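Local coordinates for protein coenzyme A transferase (Yersinia pestis, PDB 3QLI) that probably transfers coenzyme A between carboxylic acids, as other members of the acetyl-CoA hydrolase/transferase family do, at residues T147-D152 with M184-G189; I177-R182 with V203-P208; I325-D330 with A370-G375; A229-D234 with G375-I380. All coordinates share one frame; numbering follows the deposited sequence.

Contact 1: T147-D152 with M184-G189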
loop_
_atom_site.group_PDB
_atom_site.type_symbol
_atom_site.label_atom_id
_atom_site.label_comp_id
_atom_site.label_asym_id
_atom_site.label_seq_id
_atom_site.Cartn_x
_atom_site.Cartn_y
_atom_site.Cartn_z
ATOM N N THR A 147 -10.436 -26.050 14.033
ATOM C CA THR A 147 -9.862 -27.054 14.948
ATOM C C THR A 147 -9.261 -26.356 16.178
ATOM O O THR A 147 -8.614 -25.308 16.050
ATOM C CB THR A 147 -8.764 -27.863 14.223
ATOM O OG1 THR A 147 -9.331 -28.496 13.061
ATOM C CG2 THR A 147 -8.104 -28.912 15.144
ATOM N N VAL A 148 -9.499 -26.912 17.363
ATOM C CA VAL A 148 -9.032 -26.283 18.601
ATOM C C VAL A 148 -8.372 -27.316 19.484
ATOM O O VAL A 148 -8.563 -28.509 19.299
ATOM C CB VAL A 148 -10.176 -25.632 19.393
ATOM C CG1 VAL A 148 -10.851 -24.529 18.556
ATOM C CG2 VAL A 148 -11.181 -26.683 19.859
ATOM N N SER A 149 -7.577 -26.850 20.441
ATOM C CA SER A 149 -6.994 -27.743 21.422
ATOM C C SER A 149 -8.098 -28.152 22.386
ATOM O O SER A 149 -9.175 -27.546 22.398
ATOM C CB SER A 149 -5.867 -27.029 22.178
ATOM O OG SER A 149 -6.389 -25.894 22.851
ATOM N N PRO A 150 -7.847 -29.193 23.191
ATOM C CA PRO A 150 -8.851 -29.650 24.157
ATOM C C PRO A 150 -9.209 -28.558 25.165
ATOM O O PRO A 150 -8.368 -27.720 25.497
ATOM C CB PRO A 150 -8.144 -30.822 24.857
ATOM C CG PRO A 150 -7.191 -31.339 23.837
ATOM C CD PRO A 150 -6.682 -30.095 23.133
ATOM N N MET A 151 -10.447 -28.577 25.643
ATOM C CA MET A 151 -10.903 -27.625 26.642
ATOM C C MET A 151 -10.065 -27.773 27.911
ATOM O O MET A 151 -9.801 -28.890 28.341
ATOM C CB MET A 151 -12.374 -27.871 26.970
ATOM C CG MET A 151 -12.963 -26.802 27.868
ATOM S SD MET A 151 -14.680 -27.055 28.307
ATOM C CE MET A 151 -14.513 -28.383 29.501
ATOM N N ASP A 152 -9.644 -26.658 28.504
ATOM C CA ASP A 152 -8.876 -26.719 29.746
ATOM C C ASP A 152 -9.808 -26.677 30.953
ATOM O O ASP A 152 -11.020 -26.600 30.802
ATOM C CB ASP A 152 -7.822 -25.604 29.818
ATOM C CG ASP A 152 -8.433 -24.206 29.904
ATOM O OD1 ASP A 152 -9.601 -24.078 30.342
ATOM O OD2 ASP A 152 -7.728 -23.230 29.540
ATOM N N MET A 184 -3.644 -30.470 18.405
ATOM C CA MET A 184 -3.580 -29.013 18.253
ATOM C C MET A 184 -2.961 -28.403 19.510
ATOM O O MET A 184 -3.485 -28.575 20.601
ATOM C CB MET A 184 -4.980 -28.419 18.022
ATOM C CG MET A 184 -4.960 -26.903 17.808
ATOM S SD MET A 184 -4.067 -26.373 16.337
ATOM C CE MET A 184 -5.285 -26.669 15.057
ATOM N N PRO A 185 -1.833 -27.699 19.367
ATOM C CA PRO A 185 -1.209 -27.120 20.564
ATOM C C PRO A 185 -2.071 -26.049 21.242
ATOM O O PRO A 185 -2.827 -25.330 20.576
ATOM C CB PRO A 185 0.080 -26.492 20.018
ATOM C CG PRO A 185 -0.216 -26.245 18.545
ATOM C CD PRO A 185 -1.048 -27.440 18.149
ATOM N N ARG A 186 -1.949 -25.964 22.564
ATOM C CA ARG A 186 -2.583 -24.915 23.346
ATOM C C ARG A 186 -1.677 -23.696 23.310
ATOM O O ARG A 186 -0.678 -23.623 24.032
ATOM C CB ARG A 186 -2.796 -25.384 24.787
ATOM C CG ARG A 186 -3.549 -24.395 25.657
ATOM C CD ARG A 186 -3.787 -24.949 27.058
ATOM N NE ARG A 186 -4.908 -25.884 27.131
ATOM C CZ ARG A 186 -4.845 -27.180 26.831
ATOM N NH1 ARG A 186 -3.705 -27.718 26.408
ATOM N NH2 ARG A 186 -5.931 -27.944 26.951
ATOM N N VAL A 187 -2.022 -22.745 22.455
ATOM C CA VAL A 187 -1.172 -21.584 22.215
ATOM C C VAL A 187 -1.702 -20.353 22.929
ATOM O O VAL A 187 -2.900 -20.102 22.908
ATOM C CB VAL A 187 -1.068 -21.317 20.704
ATOM C CG1 VAL A 187 -0.385 -19.982 20.437
ATOM C CG2 VAL A 187 -0.319 -22.473 20.029
ATOM N N GLN A 188 -0.814 -19.598 23.575
ATOM C CA GLN A 188 -1.211 -18.350 24.221
ATOM C C GLN A 188 -1.231 -17.228 23.194
ATOM O O GLN A 188 -0.386 -17.177 22.289
ATOM C CB GLN A 188 -0.241 -17.988 25.355
ATOM C CG GLN A 188 -0.246 -19.006 26.501
ATOM C CD GLN A 188 0.881 -18.789 27.506
ATOM O OE1 GLN A 188 1.542 -17.748 27.508
ATOM N NE2 GLN A 188 1.108 -19.788 28.360
ATOM N N GLY A 189 -2.180 -16.318 23.337
ATOM C CA GLY A 189 -2.247 -15.201 22.416
ATOM C C GLY A 189 -3.432 -14.301 22.654
ATOM O O GLY A 189 -4.288 -14.587 23.493
#
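Met184 folds its side chain over the end of strand 143-148, and here the contact is close. Its CG stands anti to the backbone N (chi1 -178°), and further bends at chi2 and chi3 curl the thioether back, so that the terminal CE lies 3.6 Å from Thr147 CG2. A flexible, unbranched thioether suits this place: it can follow the backbone, with CB of Met184 3.8 Å from Val148 O and its CG 3.7 Å from Ser149 N. Thr147 offers the methyl to this apolar partner while its OG1 turns to Ala49 O in the neighbouring loop. Ser149 is small enough for its CB to sit 3.2 Å from Met184 O, and its buried OG is satisfied by the backbone N of Ser158.

The other end is looser and partly open to solvent. Arg186 reaches out along a chain that bends at chi3 (-80°), its guanidinium reaching Pro150 to Asp152. NH2 of Arg186 comes to 2.8 Å from Pro150 O, which lies oblique to the guanidinium plane, while Ser149 OG lies over one face of the group. Asp152 brings a complementary charge, yet its OD2 remains 4.6 Å from Arg186 NE, too far for a salt bridge; its OD1 instead accepts from the backbone N atoms of His154 and Tyr156.

The contact thus joins the end of a central strand of the parallel N-terminal sheet to the loop after strand 175-180. Val148, facing away, packs on Val178 and Val180 of that strand and on Phe157 of strand 156-158, while Met151 reaches helix 18-25.

Contact 2: I177-R182 with V203-P208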
loop_
_atom_site.group_PDB
_atom_site.type_symbol
_atom_site.label_atom_id
_atom_site.label_comp_id
_atom_site.label_asym_id
_atom_site.label_seq_id
_atom_site.Cartn_x
_atom_site.Cartn_y
_atom_site.Cartn_z
ATOM N N ILE A 177 -18.432 -23.534 15.451
ATOM C CA ILE A 177 -18.362 -24.982 15.648
ATOM C C ILE A 177 -16.901 -25.382 15.749
ATOM O O ILE A 177 -16.115 -25.071 14.848
ATOM C CB ILE A 177 -18.959 -25.734 14.439
ATOM C CG1 ILE A 177 -20.354 -25.191 14.114
ATOM C CG2 ILE A 177 -18.968 -27.250 14.693
ATOM C CD1 ILE A 177 -20.996 -25.852 12.892
ATOM N N VAL A 178 -16.519 -26.066 16.830
ATOM C CA VAL A 178 -15.115 -26.454 16.982
ATOM C C VAL A 178 -14.891 -27.952 16.803
ATOM O O VAL A 178 -15.764 -28.773 17.086
ATOM C CB VAL A 178 -14.535 -26.027 18.343
ATOM C CG1 VAL A 178 -14.741 -24.535 18.564
ATOM C CG2 VAL A 178 -15.165 -26.835 19.459
ATOM N N GLU A 179 -13.701 -28.285 16.326
ATOM C CA GLU A 179 -13.255 -29.661 16.244
ATOM C C GLU A 179 -12.053 -29.799 17.171
ATOM O O GLU A 179 -10.960 -29.302 16.878
ATOM C CB GLU A 179 -12.884 -30.001 14.803
ATOM C CG GLU A 179 -12.326 -31.412 14.605
ATOM C CD GLU A 179 -12.442 -31.865 13.159
ATOM O OE1 GLU A 179 -13.411 -31.438 12.487
ATOM O OE2 GLU A 179 -11.577 -32.644 12.689
ATOM N N VAL A 180 -12.283 -30.446 18.308
ATOM C CA VAL A 180 -11.262 -30.665 19.315
ATOM C C VAL A 180 -10.266 -31.707 18.810
ATOM O O VAL A 180 -10.651 -32.764 18.290
ATOM C CB VAL A 180 -11.900 -31.133 20.654
ATOM C CG1 VAL A 180 -10.834 -31.714 21.611
ATOM C CG2 VAL A 180 -12.671 -29.991 21.308
ATOM N N ASN A 181 -8.986 -31.402 18.956
ATOM C CA ASN A 181 -7.928 -32.289 18.487
ATOM C C ASN A 181 -6.758 -32.192 19.443
ATOM O O ASN A 181 -6.166 -31.125 19.584
ATOM C CB ASN A 181 -7.496 -31.865 17.079
ATOM C CG ASN A 181 -6.464 -32.786 16.480
ATOM O OD1 ASN A 181 -5.991 -33.714 17.133
ATOM N ND2 ASN A 181 -6.116 -32.547 15.227
ATOM N N ARG A 182 -6.413 -33.293 20.108
ATOM C CA ARG A 182 -5.336 -33.239 21.099
ATOM C C ARG A 182 -3.994 -32.941 20.437
ATOM O O ARG A 182 -3.030 -32.563 21.108
ATOM C CB ARG A 182 -5.271 -34.526 21.935
ATOM C CG ARG A 182 -4.927 -35.758 21.134
ATOM C CD ARG A 182 -4.672 -36.978 22.028
ATOM N NE ARG A 182 -3.921 -37.991 21.291
ATOM C CZ ARG A 182 -4.470 -39.030 20.667
ATOM N NH1 ARG A 182 -5.784 -39.219 20.710
ATOM N NH2 ARG A 182 -3.699 -39.891 20.010
ATOM N N VAL A 203 -17.197 -31.165 18.138
ATOM C CA VAL A 203 -16.906 -32.548 17.760
ATOM C C VAL A 203 -15.465 -32.826 18.151
ATOM O O VAL A 203 -14.701 -31.888 18.404
ATOM C CB VAL A 203 -17.112 -32.817 16.247
ATOM C CG1 VAL A 203 -18.529 -32.434 15.828
ATOM C CG2 VAL A 203 -16.069 -32.062 15.398
ATOM N N GLU A 204 -15.101 -34.106 18.216
ATOM C CA GLU A 204 -13.748 -34.511 18.607
ATOM C C GLU A 204 -13.157 -35.398 17.529
ATOM O O GLU A 204 -13.793 -36.361 17.080
ATOM C CB GLU A 204 -13.763 -35.274 19.938
ATOM C CG GLU A 204 -14.234 -34.437 21.125
ATOM C CD GLU A 204 -14.539 -35.259 22.382
ATOM O OE1 GLU A 204 -14.879 -36.460 22.272
ATOM O OE2 GLU A 204 -14.459 -34.689 23.489
ATOM N N ASN A 205 -11.941 -35.067 17.116
ATOM C CA ASN A 205 -11.238 -35.807 16.077
ATOM C C ASN A 205 -9.741 -35.644 16.267
ATOM O O ASN A 205 -9.161 -34.633 15.847
ATOM C CB ASN A 205 -11.631 -35.319 14.677
ATOM C CG ASN A 205 -11.067 -36.203 13.577
ATOM O OD1 ASN A 205 -11.157 -37.426 13.656
ATOM N ND2 ASN A 205 -10.472 -35.592 12.556
ATOM N N HIS A 206 -9.119 -36.638 16.895
ATOM C CA HIS A 206 -7.687 -36.580 17.216
ATOM C C HIS A 206 -6.846 -37.190 16.116
ATOM O O HIS A 206 -6.783 -38.413 15.986
ATOM C CB HIS A 206 -7.417 -37.308 18.533
ATOM C CG HIS A 206 -8.323 -36.882 19.647
ATOM N ND1 HIS A 206 -8.247 -35.633 20.227
ATOM C CD2 HIS A 206 -9.324 -37.534 20.285
ATOM C CE1 HIS A 206 -9.165 -35.532 21.173
ATOM N NE2 HIS A 206 -9.831 -36.672 21.229
ATOM N N VAL A 207 -6.205 -36.334 15.321
ATOM C CA VAL A 207 -5.363 -36.772 14.216
ATOM C C VAL A 207 -4.229 -35.775 14.069
ATOM O O VAL A 207 -4.386 -34.602 14.393
ATOM C CB VAL A 207 -6.135 -36.847 12.881
ATOM C CG1 VAL A 207 -7.205 -37.938 12.933
ATOM C CG2 VAL A 207 -6.756 -35.491 12.550
ATOM N N PRO A 208 -3.070 -36.236 13.602
ATOM C CA PRO A 208 -1.963 -35.281 13.509
ATOM C C PRO A 208 -2.319 -34.110 12.594
ATOM O O PRO A 208 -3.090 -34.268 11.648
ATOM C CB PRO A 208 -0.833 -36.118 12.911
ATOM C CG PRO A 208 -1.150 -37.539 13.381
ATOM C CD PRO A 208 -2.650 -37.623 13.326
HETATM O O HOH W 1 -9.143 -32.823 13.887
#
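Asn181 and Glu179 both carry CG anti to the backbone N (chi1 -176° and 177°), and their polar ends meet the residues following strand 201-204. The setting is the edge of the Rossmann-like parallel sheet of the N-terminal half, where strand 175-180 pairs with the outermost strand, 201-204. Val203 N donates to Val178 O, Val180 N to Val203 O and Asn205 N to Val180 O, the regular alternation of parallel strands. Branched Val180 and Val203 suit these extended positions, and Val203 CG2 packs 3.8 Å from Glu179 CB.

Past the strand ends, side chains take over the pairing. The amide of Asn181 acts as a substitute peptide group: ND2 gives a bond to Val207 O at 2.8 Å, lying in the plane of both groups, and OD1 accepts from Val207 N at 3.2 Å, the donor standing above the carbonyl plane. Asparagine fits because it offers both a donor and an acceptor. OD1 also receives Tyr183 N.

On the side of Glu179 and Val203, the buried Glu179 lies alongside Asn205, whose ND2 reaches OE2 from the anti side at 3.2 Å, standing 32° out of the carboxylate plane. A water donates to both Glu179 OE2 and Asn205 O. The carboxylate is also met by the backbone N atoms of Ala53 and Leu54 at the start of helix 52-63, whose dipole would be expected to favour its negative charge.

Arg182 crosses His206 at about a right angle, its NH1 3.3 Å from His206 CB. The backbone N of Arg182 donates to His206 ND1 at 3.0 Å, within the imidazole plane.

Contact 3: I325-D330 with A370-G375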
loop_
_atom_site.group_PDB
_atom_site.type_symbol
_atom_site.label_atom_id
_atom_site.label_comp_id
_atom_site.label_asym_id
_atom_site.label_seq_id
_atom_site.Cartn_x
_atom_site.Cartn_y
_atom_site.Cartn_z
ATOM N N ILE A 325 2.186 -0.909 13.219
ATOM C CA ILE A 325 2.614 -1.765 14.324
ATOM C C ILE A 325 3.991 -2.385 14.048
ATOM O O ILE A 325 4.889 -2.355 14.895
ATOM C CB ILE A 325 1.592 -2.888 14.549
ATOM C CG1 ILE A 325 0.263 -2.309 15.050
ATOM C CG2 ILE A 325 2.123 -3.920 15.533
ATOM C CD1 ILE A 325 0.363 -1.578 16.378
ATOM N N ILE A 326 4.161 -2.948 12.858
ATOM C CA ILE A 326 5.442 -3.559 12.486
ATOM C C ILE A 326 6.598 -2.572 12.708
ATOM O O ILE A 326 7.662 -2.934 13.239
ATOM C CB ILE A 326 5.430 -4.017 11.013
ATOM C CG1 ILE A 326 4.428 -5.171 10.824
ATOM C CG2 ILE A 326 6.834 -4.457 10.561
ATOM C CD1 ILE A 326 3.904 -5.297 9.407
ATOM N N ALA A 327 6.365 -1.323 12.311
ATOM C CA ALA A 327 7.401 -0.292 12.298
ATOM C C ALA A 327 7.811 0.178 13.692
ATOM O O ALA A 327 8.831 0.851 13.837
ATOM C CB ALA A 327 6.950 0.913 11.453
ATOM N N GLN A 328 7.020 -0.149 14.708
ATOM C CA GLN A 328 7.345 0.301 16.069
ATOM C C GLN A 328 8.510 -0.468 16.679
ATOM O O GLN A 328 9.156 0.005 17.612
ATOM C CB GLN A 328 6.124 0.234 16.986
ATOM C CG GLN A 328 4.899 0.991 16.439
ATOM C CD GLN A 328 5.210 2.426 16.077
ATOM O OE1 GLN A 328 5.710 3.187 16.906
ATOM N NE2 GLN A 328 4.922 2.809 14.819
ATOM N N ASN A 329 8.777 -1.656 16.157
ATOM C CA ASN A 329 9.975 -2.378 16.560
ATOM C C ASN A 329 11.151 -1.909 15.713
ATOM O O ASN A 329 11.014 -1.739 14.505
ATOM C CB ASN A 329 9.772 -3.893 16.453
ATOM C CG ASN A 329 8.782 -4.420 17.485
ATOM O OD1 ASN A 329 8.814 -4.008 18.644
ATOM N ND2 ASN A 329 7.893 -5.326 17.065
ATOM N N ASP A 330 12.296 -1.665 16.358
ATOM C CA ASP A 330 13.493 -1.224 15.660
ATOM C C ASP A 330 14.148 -2.391 14.942
ATOM O O ASP A 330 14.010 -3.547 15.369
ATOM C CB ASP A 330 14.507 -0.649 16.649
ATOM C CG ASP A 330 14.101 0.710 17.197
ATOM O OD1 ASP A 330 13.002 1.208 16.870
ATOM O OD2 ASP A 330 14.895 1.277 17.976
ATOM N N ALA A 370 8.685 -2.887 7.369
ATOM C CA ALA A 370 10.124 -3.008 7.603
ATOM C C ALA A 370 10.849 -1.718 7.209
ATOM O O ALA A 370 11.734 -1.263 7.920
ATOM C CB ALA A 370 10.710 -4.215 6.855
ATOM N N TYR A 371 10.460 -1.114 6.090
ATOM C CA TYR A 371 11.106 0.133 5.671
ATOM C C TYR A 371 10.851 1.254 6.682
ATOM O O TYR A 371 11.739 2.059 6.964
ATOM C CB TYR A 371 10.665 0.560 4.267
ATOM C CG TYR A 371 11.437 1.757 3.746
ATOM C CD1 TYR A 371 12.791 1.653 3.453
ATOM C CD2 TYR A 371 10.812 2.985 3.542
ATOM C CE1 TYR A 371 13.519 2.752 2.983
ATOM C CE2 TYR A 371 11.520 4.084 3.072
ATOM C CZ TYR A 371 12.873 3.959 2.792
ATOM O OH TYR A 371 13.588 5.044 2.333
ATOM N N ALA A 372 9.637 1.302 7.231
ATOM C CA ALA A 372 9.270 2.338 8.202
ATOM C C ALA A 372 9.983 2.176 9.554
ATOM O O ALA A 372 10.157 3.143 10.301
ATOM C CB ALA A 372 7.740 2.368 8.401
ATOM N N SER A 373 10.363 0.942 9.877
ATOM C CA SER A 373 11.059 0.643 11.121
ATOM C C SER A 373 12.387 1.391 11.181
ATOM O O SER A 373 13.109 1.465 10.185
ATOM C CB SER A 373 11.346 -0.860 11.196
ATOM O OG SER A 373 12.231 -1.158 12.259
ATOM N N LYS A 374 12.724 1.924 12.347
ATOM C CA LYS A 374 14.053 2.523 12.534
ATOM C C LYS A 374 15.168 1.478 12.401
ATOM O O LYS A 374 15.270 0.555 13.204
ATOM C CB LYS A 374 14.138 3.226 13.885
ATOM C CG LYS A 374 15.422 4.014 14.065
ATOM C CD LYS A 374 15.516 4.616 15.461
ATOM C CE LYS A 374 16.971 4.668 15.920
ATOM N NZ LYS A 374 17.593 3.310 15.839
ATOM N N GLY A 375 16.002 1.631 11.377
ATOM C CA GLY A 375 17.042 0.657 11.076
ATOM C C GLY A 375 16.498 -0.559 10.322
ATOM O O GLY A 375 17.205 -1.545 10.138
HETATM O O HOH W 2 11.207 1.688 14.810
#
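Ala327 and Ser373 bring their backbones together, their CA atoms 4.0 Å apart. Residues 326-329 form a type I turn, and Ser373 is the first residue after helix 363-372 to abandon helical torsions. The chains are close enough for the CA-H of Ser373 to point at Ala327 O, a contact of 3.5 Å. A water lies within hydrogen-bonding distance of Ala327 O and the side-chain OD1 of Asp330, and accepts from Lys374 N.

Two small side chains suit this approach: Ala327 CB and Ala372 CB meet at 3.5 Å, tighter than usual for two methyl groups. Beside them, the larger Ile326 brings CG2 to 4.0 Å from Ala370 N. Ser373 supplies the polar tie: OG, placed anti to the backbone N (chi1 169°), donates to Asn329 O over 2.6 Å, in the carbonyl plane. The same buried oxygen accepts from Val332 N, so that the serine uses its hydroxyl in both senses and holds the residues leading into strand 332-337. Asn329 turns its own amide away, OD1 receiving the backbone N atoms of Thr285 and Leu286.

Toward solvent the link is weaker. Lys374 runs obliquely across Asp330, its CB 3.8 Å from OD1 of Asp330 and its NZ 4.0 Å from OD2, a long salt bridge. Gly375 follows with positive phi, easy for a residue without CB.

This is the layered alpha/beta build of the C-terminal half, with Ile326 and Ala370 both packed on Val332 of the sheet; the side chain of Ile326 lies about 8 Å from that of Glu264, which has been seen covalently linked to coenzyme A in a structure of this protein, though not in this chain.

Contact 4: A229-D234 with G375-I380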
loop_
_atom_site.group_PDB
_atom_site.type_symbol
_atom_site.label_atom_id
_atom_site.label_comp_id
_atom_site.label_asym_id
_atom_site.label_seq_id
_atom_site.Cartn_x
_atom_site.Cartn_y
_atom_site.Cartn_z
ATOM N N ALA A 229 21.655 -12.978 5.345
ATOM C CA ALA A 229 22.135 -12.973 6.727
ATOM C C ALA A 229 23.060 -11.785 7.005
ATOM O O ALA A 229 23.068 -11.249 8.109
ATOM C CB ALA A 229 22.826 -14.297 7.077
ATOM N N ASP A 230 23.841 -11.377 6.013
ATOM C CA ASP A 230 24.719 -10.225 6.190
ATOM C C ASP A 230 23.927 -8.939 6.442
ATOM O O ASP A 230 24.452 -7.981 7.007
ATOM C CB ASP A 230 25.625 -10.030 4.974
ATOM C CG ASP A 230 26.770 -11.030 4.919
ATOM O OD1 ASP A 230 26.987 -11.766 5.908
ATOM O OD2 ASP A 230 27.462 -11.063 3.873
ATOM N N LEU A 231 22.666 -8.924 6.015
ATOM C CA LEU A 231 21.804 -7.752 6.164
ATOM C C LEU A 231 20.990 -7.785 7.460
ATOM O O LEU A 231 20.202 -6.877 7.724
ATOM C CB LEU A 231 20.850 -7.629 4.963
ATOM C CG LEU A 231 21.494 -7.369 3.600
ATOM C CD1 LEU A 231 20.500 -7.588 2.468
ATOM C CD2 LEU A 231 22.067 -5.962 3.547
ATOM N N VAL A 232 21.172 -8.837 8.253
ATOM C CA VAL A 232 20.514 -8.956 9.552
ATOM C C VAL A 232 21.483 -8.628 10.685
ATOM O O VAL A 232 22.455 -9.356 10.908
ATOM C CB VAL A 232 19.980 -10.383 9.770
ATOM C CG1 VAL A 232 19.218 -10.463 11.072
ATOM C CG2 VAL A 232 19.084 -10.798 8.601
ATOM N N PRO A 233 21.227 -7.532 11.414
ATOM C CA PRO A 233 22.087 -7.180 12.558
ATOM C C PRO A 233 21.686 -7.917 13.836
ATOM O O PRO A 233 20.561 -8.403 13.901
ATOM C CB PRO A 233 21.837 -5.685 12.724
ATOM C CG PRO A 233 20.437 -5.482 12.222
ATOM C CD PRO A 233 20.221 -6.498 11.125
ATOM N N ASP A 234 22.568 -8.014 14.835
ATOM C CA ASP A 234 22.093 -8.457 16.147
ATOM C C ASP A 234 20.911 -7.548 16.537
ATOM O O ASP A 234 20.863 -6.376 16.163
ATOM C CB ASP A 234 23.189 -8.395 17.223
ATOM C CG ASP A 234 24.222 -9.529 17.112
ATOM O OD1 ASP A 234 23.882 -10.674 16.728
ATOM O OD2 ASP A 234 25.396 -9.266 17.441
ATOM N N GLY A 375 16.002 1.631 11.377
ATOM C CA GLY A 375 17.042 0.657 11.076
ATOM C C GLY A 375 16.498 -0.559 10.322
ATOM O O GLY A 375 17.205 -1.545 10.138
ATOM N N GLY A 376 15.242 -0.487 9.887
ATOM C CA GLY A 376 14.575 -1.619 9.251
ATOM C C GLY A 376 14.996 -1.859 7.810
ATOM O O GLY A 376 15.408 -0.924 7.103
ATOM N N ARG A 377 14.898 -3.115 7.372
ATOM C CA ARG A 377 15.158 -3.474 5.981
ATOM C C ARG A 377 14.126 -4.478 5.484
ATOM O O ARG A 377 13.854 -5.480 6.156
ATOM C CB ARG A 377 16.550 -4.110 5.821
ATOM C CG ARG A 377 17.716 -3.200 6.164
ATOM C CD ARG A 377 19.068 -3.870 5.871
ATOM N NE ARG A 377 20.164 -2.943 6.162
ATOM C CZ ARG A 377 21.234 -3.233 6.896
ATOM N NH1 ARG A 377 21.392 -4.448 7.414
ATOM N NH2 ARG A 377 22.157 -2.300 7.107
ATOM N N SER A 378 13.568 -4.214 4.306
ATOM C CA SER A 378 12.737 -5.205 3.623
ATOM C C SER A 378 13.554 -5.859 2.506
ATOM O O SER A 378 14.154 -5.170 1.683
ATOM C CB SER A 378 11.492 -4.552 3.012
ATOM O OG SER A 378 10.981 -5.362 1.961
ATOM N N ILE A 379 13.586 -7.186 2.501
ATOM C CA ILE A 379 14.332 -7.950 1.513
ATOM C C ILE A 379 13.361 -8.826 0.726
ATOM O O ILE A 379 12.512 -9.517 1.305
ATOM C CB ILE A 379 15.379 -8.868 2.187
ATOM C CG1 ILE A 379 16.430 -8.013 2.907
ATOM C CG2 ILE A 379 16.027 -9.792 1.148
ATOM C CD1 ILE A 379 17.204 -8.754 3.993
ATOM N N ILE A 380 13.470 -8.784 -0.592
ATOM C CA ILE A 380 12.710 -9.703 -1.433
ATOM C C ILE A 380 13.751 -10.448 -2.260
ATOM O O ILE A 380 14.584 -9.832 -2.913
ATOM C CB ILE A 380 11.723 -8.966 -2.336
ATOM C CG1 ILE A 380 10.595 -8.352 -1.481
ATOM C CG2 ILE A 380 11.171 -9.921 -3.389
ATOM C CD1 ILE A 380 9.639 -7.428 -2.263
#
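Leu231 and Ile379 cross at a slant, CD1 of the leucine meeting CD1 of the isoleucine, where the end of helix 220-230 packs on strand 377-381 of the C-terminal alpha/beta sheet. Leu231 CD1 is 3.8 Å from Ile379 CD1, and that same methyl of the isoleucine is 3.9 Å from Leu231 CB. Two long apolar side chains suit a place where the backbones stand well apart, the closest CA pair, Leu231 and Arg377, being separated by 7.9 Å. Ile379, buried in the strand, also touches Val333, Tyr411 and Val413 of the strands beside it.

Arg377 shares the side of its strand that bears Ile379 and covers the distance differently. Its chain is extended from CG to NE, and a long arginine can carry its donor this far from the strand. Leu231 CD2 lies over one face of the guanidinium, Val232 N near its edge, and Pro233 CD obliquely, 4.4 Å from NH1 of Arg377. The polar group is thus held beside apolar atoms, while the carbonyl of Leu231, near the end of helix 220-230, accepts its N-H. Nearby, Arg256 serves the carbonyls of Ala229 and Val232.

In the single hydrogen bond across the contact, Arg377 NH1 donates to Leu231 O over 2.7 Å with an N-H...O angle of 143°; the oxygen lies in the guanidinium plane, whereas NH1 stands 45° above the plane of the carbonyl.

In the fold
The four contacts fall into two pairs, one in each half of the chain. Contacts 1 and 2, with centres 10 Å apart, share the N-terminal parallel sheet: strands 143-148, 175-180 and 201-204 lie side by side, and the segments alternate along the sequence. Contacts 3 and 4, their centres 12 Å apart, belong to the C-terminal half; they share Gly375, between helix 363-372 and strand 377-381, and contact 3 is nested within the loop that contact 4 closes. Between the pairs, contact centres lie 31 to 40 Å apart and nothing touches, consistent with two separate Rossmann-like halves. Only the second pair lies near coenzyme A-binding residues, and Tyr371 in contact 3 also meets the second subunit.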